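Long-range contact in frataxin homolog, mitochondrial (Saccharomyces cerevisiae, PDB 3OEQ), which delivers ferrous iron for heme and iron-sulfur cluster assembly, oxidises it to the ferric form, and stores it as a mineral by oligomerising: residues 81-86 and 110-114. The protein carries 1 engineered substitution. Residues are numbered along the deposited sequence; the frame is centred on the assembly and turned at random.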
loop_
_atom_site.group_PDB
_atom_site.type_symbol
_atom_site.label_atom_id
_atom_site.label_comp_id
_atom_site.label_asym_id
_atom_site.label_seq_id
_atom_site.Cartn_x
_atom_site.Cartn_y
_atom_site.Cartn_z
ATOM N N LEU A 81 -15.501 -0.320 0.542
ATOM C CA LEU A 81 -16.885 -0.619 1.001
ATOM C C LEU A 81 -17.687 0.648 0.999
ATOM O O LEU A 81 -17.288 1.614 1.631
ATOM C CB LEU A 81 -16.916 -1.190 2.424
ATOM C CG LEU A 81 -18.073 -2.038 2.931
ATOM C CD1 LEU A 81 -18.557 -1.561 4.312
ATOM C CD2 LEU A 81 -19.208 -2.095 1.944
ATOM N N ALA A 82 -18.787 0.637 0.249
ATOM C CA ALA A 82 -19.832 1.660 0.310
ATOM C C ALA A 82 -21.098 1.026 0.922
ATOM O O ALA A 82 -21.813 0.289 0.250
ATOM C CB ALA A 82 -20.104 2.230 -1.049
ATOM N N SER A 83 -21.325 1.278 2.210
ATOM C CA SER A 83 -22.484 0.780 2.924
ATOM C C SER A 83 -23.616 1.830 3.080
ATOM O O SER A 83 -23.373 2.937 3.572
ATOM C CB SER A 83 -22.053 0.247 4.286
ATOM O OG SER A 83 -23.163 -0.021 5.130
ATOM N N PRO A 84 -24.868 1.459 2.682
ATOM C CA PRO A 84 -26.081 2.292 2.827
ATOM C C PRO A 84 -26.390 2.623 4.270
ATOM O O PRO A 84 -27.026 3.618 4.524
ATOM C CB PRO A 84 -27.183 1.405 2.264
ATOM C CG PRO A 84 -26.493 0.414 1.437
ATOM C CD PRO A 84 -25.198 0.155 2.079
ATOM N N LEU A 85 -25.885 1.789 5.179
ATOM C CA LEU A 85 -25.967 1.951 6.627
ATOM C C LEU A 85 -24.720 2.570 7.309
ATOM O O LEU A 85 -24.826 3.612 7.945
ATOM C CB LEU A 85 -26.349 0.606 7.266
ATOM C CG LEU A 85 -26.398 0.436 8.785
ATOM C CD1 LEU A 85 -27.546 1.251 9.512
ATOM C CD2 LEU A 85 -26.458 -1.039 9.101
ATOM N N SER A 86 -23.547 1.954 7.184
ATOM C CA SER A 86 -22.386 2.389 7.984
ATOM C C SER A 86 -21.481 3.362 7.290
ATOM O O SER A 86 -20.516 3.815 7.873
ATOM C CB SER A 86 -21.563 1.205 8.496
ATOM O OG SER A 86 -21.163 0.392 7.426
ATOM N N ILE A 110 -17.987 -6.332 9.736
ATOM C CA ILE A 110 -18.955 -5.273 9.396
ATOM C C ILE A 110 -20.079 -5.838 8.526
ATOM O O ILE A 110 -21.235 -5.491 8.702
ATOM C CB ILE A 110 -18.272 -4.053 8.725
ATOM C CG1 ILE A 110 -17.420 -3.283 9.731
ATOM C CG2 ILE A 110 -19.272 -3.115 8.132
ATOM C CD1 ILE A 110 -16.509 -2.233 9.094
ATOM N N LEU A 111 -19.745 -6.744 7.619
ATOM C CA LEU A 111 -20.753 -7.397 6.790
ATOM C C LEU A 111 -21.650 -8.297 7.619
ATOM O O LEU A 111 -22.862 -8.124 7.616
ATOM C CB LEU A 111 -20.111 -8.144 5.616
ATOM C CG LEU A 111 -19.365 -7.243 4.624
ATOM C CD1 LEU A 111 -18.875 -8.025 3.439
ATOM C CD2 LEU A 111 -20.212 -6.047 4.151
ATOM N N THR A 112 -21.045 -9.242 8.335
ATOM C CA THR A 112 -21.723 -10.028 9.381
ATOM C C THR A 112 -22.764 -9.222 10.137
ATOM O O THR A 112 -23.945 -9.512 10.028
ATOM C CB THR A 112 -20.709 -10.621 10.381
ATOM O OG1 THR A 112 -20.125 -11.766 9.790
ATOM C CG2 THR A 112 -21.370 -11.044 11.695
ATOM N N GLU A 113 -22.323 -8.215 10.886
ATOM C CA GLU A 113 -23.231 -7.341 11.644
ATOM C C GLU A 113 -24.432 -6.861 10.821
ATOM O O GLU A 113 -25.594 -7.088 11.202
ATOM C CB GLU A 113 -22.478 -6.144 12.241
ATOM C CG GLU A 113 -21.510 -6.503 13.376
ATOM C CD GLU A 113 -20.664 -5.323 13.773
ATOM O OE1 GLU A 113 -19.435 -5.352 13.557
ATOM O OE2 GLU A 113 -21.240 -4.344 14.280
ATOM N N GLU A 114 -24.139 -6.249 9.677
ATOM C CA GLU A 114 -25.148 -5.636 8.830
ATOM C C GLU A 114 -26.051 -6.606 8.045
ATOM O O GLU A 114 -27.240 -6.316 7.840
ATOM C CB GLU A 114 -24.489 -4.594 7.942
ATOM C CG GLU A 114 -23.744 -3.576 8.774
ATOM C CD GLU A 114 -23.324 -2.355 8.006
ATOM O OE1 GLU A 114 -23.733 -2.230 6.838
ATOM O OE2 GLU A 114 -22.584 -1.521 8.582
#
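Leu-81, on strand 80-83, extends its CD1 methyl to CG2 of Ile-110 on helix 107-120, 4.2 Å away. Branched aliphatic residues suit both places, because both also touch Phe-91 of the neighbouring strand 87-93, which makes this join of sheet and helix apolar. Two residues on, Ser-83 ends the strand with a hydroxyl that works in both directions. Its OG, swung anti to the backbone N (chi1 169°), donates to OE1 of Glu-114 at 2.8 Å and accepts from the backbone N of Ser-86 at 2.9 Å, with a longer, more bent bond from the N of Leu-85 (136°). The bond from Ser-86 makes an ST motif and that from Leu-85 an ST turn; together they brace the turn that links the antiparallel strands 80-83 and 87-93 of the frataxin alpha/beta sandwich, in which helices pack on one face of the sheet. Leu-85, though exposed, lays CD2 beside CG and CD of Glu-114, 3.6 Å from CD, its branched end crossing the acid's aliphatic stem at a slant. Ser-86 then donates from OG to OE2 of Glu-114 at 2.6 Å. Both carboxylate oxygens accept through their syn lone pairs, so the group is held at each oxygen, and OE1 also bonds the hydroxyl of Tyr-68 on strand 68-71. With an alanine in place of Glu-114, the hydroxyls of Ser-83, Ser-86 and Tyr-68 would probably lose this shared carboxylate partner.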